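PDB 4DWD: mandelate racemase/muconate lactonizing enzyme, C-terminal domain protein from Paracoccus denitrificans, which probably works as a magnesium-dependent hydro-lyase of the enolase superfamily, related to mandelate racemase and muconate lactonizing enzyme. Local coordinates for residues 37-42 against 102-107; 113-118 against 309-314; 213-218 against 239-244; 223-228 against 243-248. All coordinates share one frame; numbering follows the deposited sequence.

Overall arrangement
The four contacts sample both halves of an enolase-superfamily subunit. Contact 1 lies within the N-terminal domain, and contact 2 joins helix 114-117, which packs with that domain, to helix 304-314 of the barrel. Their centres are about 13 Å apart and they touch, with W103 packing on I114, L117 and L118. Contacts 3 and 4 belong to the barrel: their centres are about 12 Å apart and they share I243 and T244. Contact 4 holds E223, which binds calcium together with D197 and E249, although this chain carries no metal there. Contact 2 comes within about 11 Å of contact 4 (nearest atoms), whereas the centres of contacts 1 and 3 are about 40 Å apart.

Contact 1 (37-42 against 102-107); sequences VGWGEA and LWDLKG
D104 reaches from helix 102-107 to the backbone of strand 37-42, where its OD2 accepts a hydrogen bond from the N of W39 at 2.9 Å. The N-H...O angle is 155°, and OD2 uses the lone pair turned away from OD1, its anti lone pair. This leaves OD1 to accept from the backbone N of L355, so one short, buried carboxylate ties two separate pieces of chain to the helix. With CG anti to the backbone N (chi1 -167°), the carboxylate is carried out toward the strand. The side chains of D104 and W39 lie alongside each other and point the same way; D104 OD2 sits near the plane of the indole at its edge, 3.9 Å from W39 CB. Strand 37-42 is an edge strand, within this subunit, of the antiparallel sheet in the N-terminal domain of the enolase superfamily, and helix 90-110 packs against it, the short segments running 150° apart. G38 and G40 pair with strand 24-32, which turns the intervening N-H of W39 to the other side, where D104 meets it. Glycine suits position 38 because a CB there would point at the helix and collide with L105. The bare backbone lets L105 settle onto it: its CG lies 3.5 Å from G38 N, and its CD2 is also 3.5 Å from the carbonyl carbon of V37. L105 also touches I30 of the neighbouring strand. The large indole of W39 leads away from the helix to pack on R29, V304 and V359, the last a calcium-binding position.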
loop_
_atom_site.group_PDB
_atom_site.type_symbol
_atom_site.label_atom_id
_atom_site.label_comp_id
_atom_site.label_asym_id
_atom_site.label_seq_id
_atom_site.Cartn_x
_atom_site.Cartn_y
_atom_site.Cartn_z
ATOM N N VAL B 37 31.489 43.001 2.202
ATOM C CA VAL B 37 30.687 42.431 3.286
ATOM C C VAL B 37 29.464 41.716 2.717
ATOM O O VAL B 37 28.828 42.214 1.798
ATOM C CB VAL B 37 30.238 43.543 4.264
ATOM C CG1 VAL B 37 29.243 43.027 5.279
ATOM C CG2 VAL B 37 31.442 44.135 4.982
ATOM N N GLY B 38 29.165 40.534 3.254
ATOM C CA GLY B 38 27.899 39.853 2.956
ATOM C C GLY B 38 27.062 39.683 4.212
ATOM O O GLY B 38 27.591 39.441 5.304
ATOM N N TRP B 39 25.747 39.795 4.041
ATOM C CA TRP B 39 24.800 39.704 5.148
ATOM C C TRP B 39 23.935 38.477 5.071
ATOM O O TRP B 39 23.353 38.181 4.025
ATOM C CB TRP B 39 23.907 40.935 5.154
ATOM C CG TRP B 39 24.622 42.130 5.714
ATOM C CD1 TRP B 39 25.223 43.171 5.023
ATOM C CD2 TRP B 39 24.850 42.415 7.129
ATOM N NE1 TRP B 39 25.782 44.068 5.898
ATOM C CE2 TRP B 39 25.594 43.669 7.179
ATOM C CE3 TRP B 39 24.518 41.771 8.321
ATOM C CZ2 TRP B 39 25.977 44.250 8.388
ATOM C CZ3 TRP B 39 24.912 42.356 9.528
ATOM C CH2 TRP B 39 25.624 43.568 9.554
ATOM N N GLY B 40 23.806 37.779 6.196
ATOM C CA GLY B 40 22.896 36.632 6.313
ATOM C C GLY B 40 22.027 36.779 7.549
ATOM O O GLY B 40 22.256 37.653 8.397
ATOM N N GLU B 41 21.009 35.930 7.658
ATOM C CA GLU B 41 20.070 36.003 8.778
ATOM C C GLU B 41 19.666 34.600 9.202
ATOM O O GLU B 41 19.458 33.734 8.346
ATOM C CB GLU B 41 18.832 36.818 8.394
ATOM C CG GLU B 41 17.847 36.940 9.546
ATOM C CD GLU B 41 16.789 38.012 9.356
ATOM O OE1 GLU B 41 16.652 38.599 8.258
ATOM O OE2 GLU B 41 16.074 38.260 10.343
ATOM N N ALA B 42 19.591 34.389 10.522
ATOM C CA ALA B 42 19.058 33.148 11.107
ATOM C C ALA B 42 17.700 33.445 11.728
ATOM O O ALA B 42 17.509 34.513 12.316
ATOM C CB ALA B 42 19.991 32.611 12.191
ATOM N N LEU B 102 27.202 34.332 2.234
ATOM C CA LEU B 102 28.158 33.969 1.188
ATOM C C LEU B 102 27.617 34.260 -0.199
ATOM O O LEU B 102 28.368 34.663 -1.078
ATOM C CB LEU B 102 28.637 32.517 1.320
ATOM C CG LEU B 102 29.508 32.272 2.566
ATOM C CD1 LEU B 102 29.868 30.798 2.714
ATOM C CD2 LEU B 102 30.772 33.139 2.568
ATOM N N TRP B 103 26.310 34.080 -0.387
ATOM C CA TRP B 103 25.664 34.482 -1.644
ATOM C C TRP B 103 25.696 35.973 -1.872
ATOM O O TRP B 103 25.875 36.439 -3.002
ATOM C CB TRP B 103 24.219 33.982 -1.676
ATOM C CG TRP B 103 24.089 32.648 -2.359
ATOM C CD1 TRP B 103 23.893 31.407 -1.766
ATOM C CD2 TRP B 103 24.126 32.389 -3.800
ATOM N NE1 TRP B 103 23.815 30.418 -2.718
ATOM C CE2 TRP B 103 23.952 30.939 -3.962
ATOM C CE3 TRP B 103 24.305 33.176 -4.926
ATOM C CZ2 TRP B 103 23.940 30.330 -5.215
ATOM C CZ3 TRP B 103 24.309 32.547 -6.183
ATOM C CH2 TRP B 103 24.119 31.163 -6.320
ATOM N N ASP B 104 25.499 36.743 -0.803
ATOM C CA ASP B 104 25.593 38.209 -0.895
ATOM C C ASP B 104 27.026 38.599 -1.320
ATOM O O ASP B 104 27.224 39.385 -2.269
ATOM C CB ASP B 104 25.202 38.824 0.458
ATOM C CG ASP B 104 24.958 40.329 0.395
ATOM O OD1 ASP B 104 24.616 40.870 -0.682
ATOM O OD2 ASP B 104 25.088 40.965 1.464
ATOM N N LEU B 105 28.024 38.007 -0.663
ATOM C CA LEU B 105 29.423 38.242 -1.043
ATOM C C LEU B 105 29.719 37.828 -2.479
ATOM O O LEU B 105 30.403 38.552 -3.213
ATOM C CB LEU B 105 30.408 37.543 -0.097
ATOM C CG LEU B 105 30.796 38.254 1.188
ATOM C CD1 LEU B 105 31.606 37.325 2.069
ATOM C CD2 LEU B 105 31.548 39.549 0.889
ATOM N N LYS B 106 29.209 36.660 -2.870
ATOM C CA LYS B 106 29.390 36.163 -4.226
ATOM C C LYS B 106 28.823 37.128 -5.276
ATOM O O LYS B 106 29.474 37.409 -6.288
ATOM C CB LYS B 106 28.762 34.767 -4.340
ATOM C CG LYS B 106 28.779 34.207 -5.750
ATOM C CD LYS B 106 28.177 32.819 -5.771
ATOM C CE LYS B 106 27.991 32.358 -7.203
ATOM N NZ LYS B 106 27.456 30.964 -7.249
ATOM N N GLY B 107 27.611 37.635 -5.052
ATOM C CA GLY B 107 27.011 38.588 -5.979
ATOM C C GLY B 107 27.847 39.854 -6.089
ATOM O O GLY B 107 28.050 40.370 -7.180
#

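Contact 2 (113-118 against 309-314); sequences PIYKLL and NIHVLS
The interface between the N-terminal domain and the barrel is bridged here by H311, on helix 309-314, and Y115, in the short helix 114-117. The backbone N of Y115 gives a weak hydrogen bond to ND1 of H311, 3.1 Å long and bent to 133°. P113, which suits the N-cap position because it has no N-H to satisfy, starts the short helix; the N-H of Y115 lies in the first turn, where no earlier carbonyl of the helix can accept it. With CG beside the backbone N (chi1 -80°), H311 holds its ring edge toward that N-H. The second ring nitrogen, NE2, is bonded to the carbonyl O of L355, and this pair of bonds is consistent with a neutral histidine carrying its proton on NE2. I114 lies over one face of the imidazole, its CB 3.9 Å from the H311 ring centroid in a CH-pi contact. The Y115 ring meets H311 rim to rim, with centroids 5.7 Å apart and planes at 27°. S314 OG approaches to 3.3 Å from Y115 CB while donating to the carbonyl O of H311 at 2.8 Å, a bond that satisfies a small polar group within its own helix. At the margin, L118 CD1 reaches V312 CG2 at 4.5 Å, and both side chains touch M282. Such packing of the N-terminal domain onto a barrel helix is characteristic of the two-domain enolase superfamily.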
loop_
_atom_site.group_PDB
_atom_site.type_symbol
_atom_site.label_atom_id
_atom_site.label_comp_id
_atom_site.label_asym_id
_atom_site.label_seq_id
_atom_site.Cartn_x
_atom_site.Cartn_y
_atom_site.Cartn_z
ATOM N N PRO B 113 23.264 40.768 -9.332
ATOM C CA PRO B 113 22.252 40.418 -8.338
ATOM C C PRO B 113 22.113 38.898 -8.247
ATOM O O PRO B 113 22.316 38.193 -9.236
ATOM C CB PRO B 113 20.966 41.018 -8.912
ATOM C CG PRO B 113 21.210 41.161 -10.373
ATOM C CD PRO B 113 22.687 41.405 -10.529
ATOM N N ILE B 114 21.751 38.404 -7.072
ATOM C CA ILE B 114 21.645 36.965 -6.867
ATOM C C ILE B 114 20.717 36.290 -7.888
ATOM O O ILE B 114 21.067 35.243 -8.415
ATOM C CB ILE B 114 21.286 36.647 -5.403
ATOM C CG1 ILE B 114 22.524 36.914 -4.539
ATOM C CG2 ILE B 114 20.822 35.204 -5.236
ATOM C CD1 ILE B 114 22.213 37.071 -3.062
ATOM N N TYR B 115 19.571 36.895 -8.225
ATOM C CA TYR B 115 18.661 36.233 -9.170
ATOM C C TYR B 115 19.276 36.013 -10.556
ATOM O O TYR B 115 18.915 35.056 -11.242
ATOM C CB TYR B 115 17.320 36.965 -9.286
ATOM C CG TYR B 115 17.363 38.336 -9.944
ATOM C CD1 TYR B 115 17.321 38.468 -11.340
ATOM C CD2 TYR B 115 17.400 39.496 -9.174
ATOM C CE1 TYR B 115 17.343 39.722 -11.944
ATOM C CE2 TYR B 115 17.414 40.753 -9.766
ATOM C CZ TYR B 115 17.390 40.858 -11.144
ATOM O OH TYR B 115 17.412 42.112 -11.713
ATOM N N LYS B 116 20.191 36.891 -10.958
ATOM C CA LYS B 116 20.893 36.707 -12.228
ATOM C C LYS B 116 21.784 35.482 -12.129
ATOM O O LYS B 116 21.775 34.632 -13.022
ATOM C CB LYS B 116 21.690 37.959 -12.613
ATOM C CG LYS B 116 20.817 39.067 -13.183
ATOM C CD LYS B 116 20.483 38.777 -14.635
ATOM C CE LYS B 116 19.522 39.803 -15.208
ATOM N NZ LYS B 116 19.222 39.512 -16.637
ATOM N N LEU B 117 22.502 35.362 -11.012
ATOM C CA LEU B 117 23.355 34.187 -10.766
ATOM C C LEU B 117 22.570 32.877 -10.684
ATOM O O LEU B 117 23.086 31.822 -11.046
ATOM C CB LEU B 117 24.218 34.389 -9.520
ATOM C CG LEU B 117 25.210 35.560 -9.638
ATOM C CD1 LEU B 117 25.956 35.742 -8.330
ATOM C CD2 LEU B 117 26.205 35.414 -10.792
ATOM N N LEU B 118 21.325 32.959 -10.223
ATOM C CA LEU B 118 20.443 31.788 -10.132
ATOM C C LEU B 118 19.751 31.405 -11.437
ATOM O O LEU B 118 18.915 30.502 -11.451
ATOM C CB LEU B 118 19.392 32.004 -9.050
ATOM C CG LEU B 118 19.923 32.139 -7.627
ATOM C CD1 LEU B 118 18.785 32.538 -6.708
ATOM C CD2 LEU B 118 20.547 30.846 -7.137
ATOM N N ASN B 309 14.627 35.614 0.258
ATOM C CA ASN B 309 13.368 35.005 -0.168
ATOM C C ASN B 309 12.923 35.498 -1.542
ATOM O O ASN B 309 12.589 34.683 -2.410
ATOM C CB ASN B 309 12.289 35.265 0.895
ATOM C CG ASN B 309 11.046 34.398 0.728
ATOM O OD1 ASN B 309 11.135 33.197 0.494
ATOM N ND2 ASN B 309 9.872 35.010 0.885
ATOM N N ILE B 310 12.925 36.817 -1.754
ATOM C CA ILE B 310 12.478 37.328 -3.065
ATOM C C ILE B 310 13.454 37.037 -4.224
ATOM O O ILE B 310 13.017 36.820 -5.350
ATOM C CB ILE B 310 12.007 38.805 -3.038
ATOM C CG1 ILE B 310 13.169 39.759 -2.722
ATOM C CG2 ILE B 310 10.814 38.968 -2.084
ATOM C CD1 ILE B 310 12.804 41.224 -2.882
ATOM N N HIS B 311 14.761 36.982 -3.970
ATOM C CA HIS B 311 15.661 36.519 -5.036
ATOM C C HIS B 311 15.297 35.116 -5.467
ATOM O O HIS B 311 15.201 34.829 -6.661
ATOM C CB HIS B 311 17.125 36.594 -4.621
ATOM C CG HIS B 311 17.719 37.980 -4.737
ATOM N ND1 HIS B 311 18.270 38.436 -5.884
ATOM C CD2 HIS B 311 17.831 39.012 -3.805
ATOM C CE1 HIS B 311 18.717 39.697 -5.697
ATOM N NE2 HIS B 311 18.447 40.048 -4.423
ATOM N N VAL B 312 15.102 34.219 -4.506
ATOM C CA VAL B 312 14.720 32.846 -4.847
ATOM C C VAL B 312 13.355 32.797 -5.528
ATOM O O VAL B 312 13.196 32.146 -6.544
ATOM C CB VAL B 312 14.759 31.922 -3.609
ATOM C CG1 VAL B 312 14.034 30.599 -3.858
ATOM C CG2 VAL B 312 16.201 31.670 -3.182
ATOM N N LEU B 313 12.369 33.500 -4.983
ATOM C CA LEU B 313 11.023 33.436 -5.584
ATOM C C LEU B 313 10.915 34.056 -6.978
ATOM O O LEU B 313 10.056 33.661 -7.769
ATOM C CB LEU B 313 9.965 33.994 -4.630
ATOM C CG LEU B 313 9.725 33.030 -3.454
ATOM C CD1 LEU B 313 8.881 33.687 -2.375
ATOM C CD2 LEU B 313 9.079 31.726 -3.922
ATOM N N SER B 314 11.805 35.001 -7.291
ATOM C CA SER B 314 11.832 35.573 -8.633
ATOM C C SER B 314 12.154 34.506 -9.680
ATOM O O SER B 314 11.774 34.664 -10.854
ATOM C CB SER B 314 12.831 36.739 -8.721
ATOM O OG SER B 314 14.177 36.289 -8.778
#

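Contact 3 (213-218 against 239-244); sequences ALEDLG and QRLDIT
E215, in the last turn of helix 204-216 in the beta/alpha barrel, points its carboxylate to the turn that leads from helix 231-240 into strand 244-246. With CG beside the backbone N (chi1 -71°) and the chain extended beyond it, OE2 is brought up to two consecutive N-H groups. E215 OE2 accepts from D242 N at 2.7 Å. The bond from I243 N to E215 OE2, 2.8 Å, is much the straighter at 169°. Both donors come from the same face of the carboxylate, well above its plane. A glutamate is long enough for this reach, and CG of E215 also packs 3.7 Å from I243 CB; OE1 is salt-bridged to R212 of its own chain. An alanine here would probably leave the N-H groups of D242 and I243 without their acceptor and take away one of R212's carboxylate partners. L214 CB meets I243 CD1 at 3.8 Å, where both side chains also pack on F222. D242 crosses E215 at about a right angle, and its OD2 is salt-bridged to R212 of a neighbouring subunit. A water bridges the two carboxylates, donating to D242 OD2 at 2.6 Å and to E215 OE1 at 3.3 Å.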
loop_
_atom_site.group_PDB
_atom_site.type_symbol
_atom_site.label_atom_id
_atom_site.label_comp_id
_atom_site.label_asym_id
_atom_site.label_seq_id
_atom_site.Cartn_x
_atom_site.Cartn_y
_atom_site.Cartn_z
ATOM N N ALA B 213 -15.403 23.966 7.279
ATOM C CA ALA B 213 -15.937 25.311 7.439
ATOM C C ALA B 213 -15.208 26.330 6.558
ATOM O O ALA B 213 -15.831 27.228 5.969
ATOM C CB ALA B 213 -15.913 25.728 8.902
ATOM N N LEU B 214 -13.887 26.173 6.429
ATOM C CA LEU B 214 -13.112 27.069 5.565
ATOM C C LEU B 214 -13.454 26.845 4.085
ATOM O O LEU B 214 -13.470 27.795 3.298
ATOM C CB LEU B 214 -11.604 26.896 5.795
ATOM C CG LEU B 214 -11.120 27.260 7.200
ATOM C CD1 LEU B 214 -9.658 26.900 7.338
ATOM C CD2 LEU B 214 -11.323 28.736 7.490
ATOM N N GLU B 215 -13.738 25.593 3.706
ATOM C CA GLU B 215 -14.187 25.292 2.340
ATOM C C GLU B 215 -15.527 25.964 2.036
ATOM O O GLU B 215 -15.697 26.552 0.972
ATOM C CB GLU B 215 -14.289 23.782 2.120
ATOM C CG GLU B 215 -12.918 23.119 2.047
ATOM C CD GLU B 215 -12.935 21.609 2.174
ATOM O OE1 GLU B 215 -14.023 20.992 2.195
ATOM O OE2 GLU B 215 -11.825 21.039 2.256
ATOM N N ASP B 216 -16.448 25.906 2.995
ATOM C CA ASP B 216 -17.735 26.577 2.865
ATOM C C ASP B 216 -17.545 28.090 2.681
ATOM O O ASP B 216 -18.333 28.742 1.990
ATOM C CB ASP B 216 -18.603 26.307 4.099
ATOM C CG ASP B 216 -19.186 24.901 4.130
ATOM O OD1 ASP B 216 -19.093 24.179 3.123
ATOM O OD2 ASP B 216 -19.755 24.517 5.174
ATOM N N LEU B 217 -16.482 28.628 3.274
ATOM C CA LEU B 217 -16.165 30.051 3.169
ATOM C C LEU B 217 -15.214 30.355 2.019
ATOM O O LEU B 217 -14.740 31.477 1.903
ATOM C CB LEU B 217 -15.550 30.529 4.481
ATOM C CG LEU B 217 -16.507 30.593 5.672
ATOM C CD1 LEU B 217 -15.720 30.734 6.965
ATOM C CD2 LEU B 217 -17.514 31.743 5.509
ATOM N N GLY B 218 -14.894 29.353 1.197
ATOM C CA GLY B 218 -14.077 29.565 0.011
ATOM C C GLY B 218 -12.628 29.919 0.273
ATOM O O GLY B 218 -11.970 30.488 -0.590
ATOM N N GLN B 239 -4.856 15.108 2.478
ATOM C CA GLN B 239 -5.518 14.279 1.483
ATOM C C GLN B 239 -7.011 14.144 1.718
ATOM O O GLN B 239 -7.750 13.913 0.772
ATOM C CB GLN B 239 -4.857 12.909 1.398
ATOM C CG GLN B 239 -3.471 12.955 0.772
ATOM C CD GLN B 239 -3.493 13.357 -0.691
ATOM O OE1 GLN B 239 -4.294 12.839 -1.484
ATOM N NE2 GLN B 239 -2.620 14.287 -1.061
ATOM N N ARG B 240 -7.444 14.301 2.968
ATOM C CA ARG B 240 -8.870 14.144 3.304
ATOM C C ARG B 240 -9.683 15.377 2.920
ATOM O O ARG B 240 -10.845 15.247 2.579
ATOM C CB ARG B 240 -9.043 13.812 4.788
ATOM C CG ARG B 240 -8.702 12.358 5.080
ATOM C CD ARG B 240 -8.642 12.026 6.556
ATOM N NE ARG B 240 -9.986 11.963 7.114
ATOM C CZ ARG B 240 -10.256 11.623 8.365
ATOM N NH1 ARG B 240 -9.267 11.321 9.202
ATOM N NH2 ARG B 240 -11.519 11.600 8.774
ATOM N N LEU B 241 -9.066 16.554 2.955
ATOM C CA LEU B 241 -9.750 17.817 2.664
ATOM C C LEU B 241 -9.642 18.219 1.202
ATOM O O LEU B 241 -8.824 17.663 0.449
ATOM C CB LEU B 241 -9.187 18.935 3.549
ATOM C CG LEU B 241 -9.527 18.818 5.034
ATOM C CD1 LEU B 241 -8.776 19.929 5.741
ATOM C CD2 LEU B 241 -11.029 18.974 5.265
ATOM N N ASP B 242 -10.474 19.186 0.807
ATOM C CA ASP B 242 -10.380 19.804 -0.513
ATOM C C ASP B 242 -9.519 21.063 -0.462
ATOM O O ASP B 242 -8.701 21.292 -1.355
ATOM C CB ASP B 242 -11.771 20.159 -1.055
ATOM C CG ASP B 242 -12.607 18.938 -1.404
ATOM O OD1 ASP B 242 -12.045 17.830 -1.596
ATOM O OD2 ASP B 242 -13.839 19.114 -1.480
ATOM N N ILE B 243 -9.712 21.885 0.568
ATOM C CA ILE B 243 -8.875 23.090 0.743
ATOM C C ILE B 243 -7.413 22.642 0.822
ATOM O O ILE B 243 -7.105 21.604 1.396
ATOM C CB ILE B 243 -9.281 23.918 1.987
ATOM C CG1 ILE B 243 -8.463 25.228 2.059
ATOM C CG2 ILE B 243 -9.143 23.104 3.278
ATOM C CD1 ILE B 243 -9.024 26.234 3.047
ATOM N N THR B 244 -6.518 23.418 0.224
ATOM C CA THR B 244 -5.106 23.052 0.172
ATOM C C THR B 244 -4.472 23.199 1.538
ATOM O O THR B 244 -4.376 24.306 2.066
ATOM C CB THR B 244 -4.353 23.948 -0.806
ATOM O OG1 THR B 244 -4.975 23.854 -2.089
ATOM C CG2 THR B 244 -2.874 23.517 -0.904
HETATM O O HOH W 1 -15.213 21.255 -0.840
#

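Contact 4 (223-228 against 243-248); sequences EEPVQH and ITVSAG
V245 opens the contact: its CG1 lies 3.8 Å from CG of P225, a compact ring and a branched side chain meeting obliquely where A238 and M234 also pack. At S246 the backbone pairs with E223 as a parallel beta bridge, and the carbonyl O of S246 accepts from E224 N at 2.8 Å in a nearly straight bond (173°). The side chain of S246 is small enough to fit beside E223: OG is 3.3 Å from E223 CB and is hydrogen-bonded to Q269. These are the C-terminal ends of adjacent parallel barrel strands, where enolase-superfamily enzymes place their metal ligands; E223 binds calcium there with D197 and E249. With CG anti to the backbone N (chi1 -174°), E223 extends its carboxylate past S246 toward K160, its salt-bridge partner. An alanine in its place would probably leave K160 without that mate and the metal site short of a ligand. At A247 the chain passes E224, which is modelled in two conformers. In the one described, G248 N gives E224 OE2 a bent, tentative bond (3.3 Å), while OE1 accepts from N200; glycine fits because its phi of 120° would jam a side chain against the preceding carbonyl.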
loop_
_atom_site.group_PDB
_atom_site.type_symbol
_atom_site.label_atom_id
_atom_site.label_comp_id
_atom_site.label_asym_id
_atom_site.label_seq_id
_atom_site.Cartn_x
_atom_site.Cartn_y
_atom_site.Cartn_z
ATOM N N GLU B 223 -3.039 26.373 6.618
ATOM C CA GLU B 223 -1.651 26.155 6.981
ATOM C C GLU B 223 -1.510 25.530 8.364
ATOM O O GLU B 223 -2.174 25.951 9.315
ATOM C CB GLU B 223 -0.910 27.499 6.901
ATOM C CG GLU B 223 0.590 27.440 7.117
ATOM C CD GLU B 223 1.302 28.694 6.636
ATOM O OE1 GLU B 223 0.749 29.412 5.770
ATOM O OE2 GLU B 223 2.438 28.935 7.102
ATOM N N GLU B 224 -0.627 24.530 8.454
ATOM C CA GLU B 224 -0.231 23.908 9.724
ATOM C C GLU B 224 -1.419 23.560 10.645
ATOM O O GLU B 224 -1.458 23.956 11.813
ATOM C CB GLU B 224 0.808 24.780 10.450
ATOM C CG GLU B 224 2.121 24.958 9.693
ATOM C CD GLU B 224 3.143 23.860 9.969
ATOM O OE1 GLU B 224 3.065 23.188 11.026
ATOM O OE2 GLU B 224 4.054 23.679 9.143
ATOM N N PRO B 225 -2.389 22.772 10.134
ATOM C CA PRO B 225 -3.560 22.477 10.976
ATOM C C PRO B 225 -3.274 21.676 12.262
ATOM O O PRO B 225 -3.903 21.938 13.294
ATOM C CB PRO B 225 -4.487 21.674 10.036
ATOM C CG PRO B 225 -3.602 21.190 8.922
ATOM C CD PRO B 225 -2.556 22.261 8.755
ATOM N N VAL B 226 -2.366 20.698 12.188
ATOM C CA VAL B 226 -2.066 19.830 13.339
ATOM C C VAL B 226 -0.640 20.077 13.823
ATOM O O VAL B 226 0.114 20.813 13.180
ATOM C CB VAL B 226 -2.303 18.332 13.002
ATOM C CG1 VAL B 226 -3.743 18.134 12.543
ATOM C CG2 VAL B 226 -1.312 17.815 11.947
ATOM N N GLN B 227 -0.262 19.482 14.954
ATOM C CA GLN B 227 1.116 19.632 15.434
ATOM C C GLN B 227 2.100 19.178 14.356
ATOM O O GLN B 227 1.906 18.145 13.722
ATOM C CB GLN B 227 1.332 18.841 16.729
ATOM C CG GLN B 227 0.412 19.258 17.875
ATOM C CD GLN B 227 0.747 20.597 18.499
ATOM O OE1 GLN B 227 1.786 21.191 18.214
ATOM N NE2 GLN B 227 -0.132 21.068 19.389
ATOM N N HIS B 228 3.176 19.938 14.173
ATOM C CA HIS B 228 4.087 19.689 13.051
ATOM C C HIS B 228 4.793 18.367 13.168
ATOM O O HIS B 228 5.203 17.803 12.160
ATOM C CB HIS B 228 5.110 20.827 12.935
ATOM C CG HIS B 228 6.352 20.602 13.755
ATOM N ND1 HIS B 228 6.398 20.824 15.083
ATOM C CD2 HIS B 228 7.604 20.117 13.392
ATOM C CE1 HIS B 228 7.614 20.493 15.552
ATOM N NE2 HIS B 228 8.353 20.056 14.513
ATOM N N ILE B 243 -9.712 21.885 0.568
ATOM C CA ILE B 243 -8.875 23.090 0.743
ATOM C C ILE B 243 -7.413 22.642 0.822
ATOM O O ILE B 243 -7.105 21.604 1.396
ATOM C CB ILE B 243 -9.281 23.918 1.987
ATOM C CG1 ILE B 243 -8.463 25.228 2.059
ATOM C CG2 ILE B 243 -9.143 23.104 3.278
ATOM C CD1 ILE B 243 -9.024 26.234 3.047
ATOM N N THR B 244 -6.518 23.418 0.224
ATOM C CA THR B 244 -5.106 23.052 0.172
ATOM C C THR B 244 -4.472 23.199 1.538
ATOM O O THR B 244 -4.376 24.306 2.066
ATOM C CB THR B 244 -4.353 23.948 -0.806
ATOM O OG1 THR B 244 -4.975 23.854 -2.089
ATOM C CG2 THR B 244 -2.874 23.517 -0.904
ATOM N N VAL B 245 -4.057 22.072 2.104
ATOM C CA VAL B 245 -3.343 22.052 3.367
ATOM C C VAL B 245 -1.866 22.278 3.092
ATOM O O VAL B 245 -1.291 21.665 2.192
ATOM C CB VAL B 245 -3.590 20.730 4.106
ATOM C CG1 VAL B 245 -2.617 20.562 5.274
ATOM C CG2 VAL B 245 -5.041 20.680 4.576
ATOM N N SER B 246 -1.261 23.202 3.838
ATOM C CA SER B 246 0.162 23.508 3.669
ATOM C C SER B 246 0.930 23.291 4.960
ATOM O O SER B 246 0.380 23.396 6.045
ATOM C CB SER B 246 0.348 24.942 3.146
ATOM O OG SER B 246 -0.067 25.892 4.108
ATOM N N ALA B 247 2.212 22.978 4.820
ATOM C CA ALA B 247 3.090 22.794 5.964
ATOM C C ALA B 247 4.500 22.966 5.458
ATOM O O ALA B 247 4.702 23.236 4.277
ATOM C CB ALA B 247 2.905 21.396 6.568
ATOM N N GLY B 248 5.472 22.803 6.341
ATOM C CA GLY B 248 6.872 22.914 5.953
ATOM C C GLY B 248 7.642 23.993 6.682
ATOM O O GLY B 248 8.867 23.988 6.678
#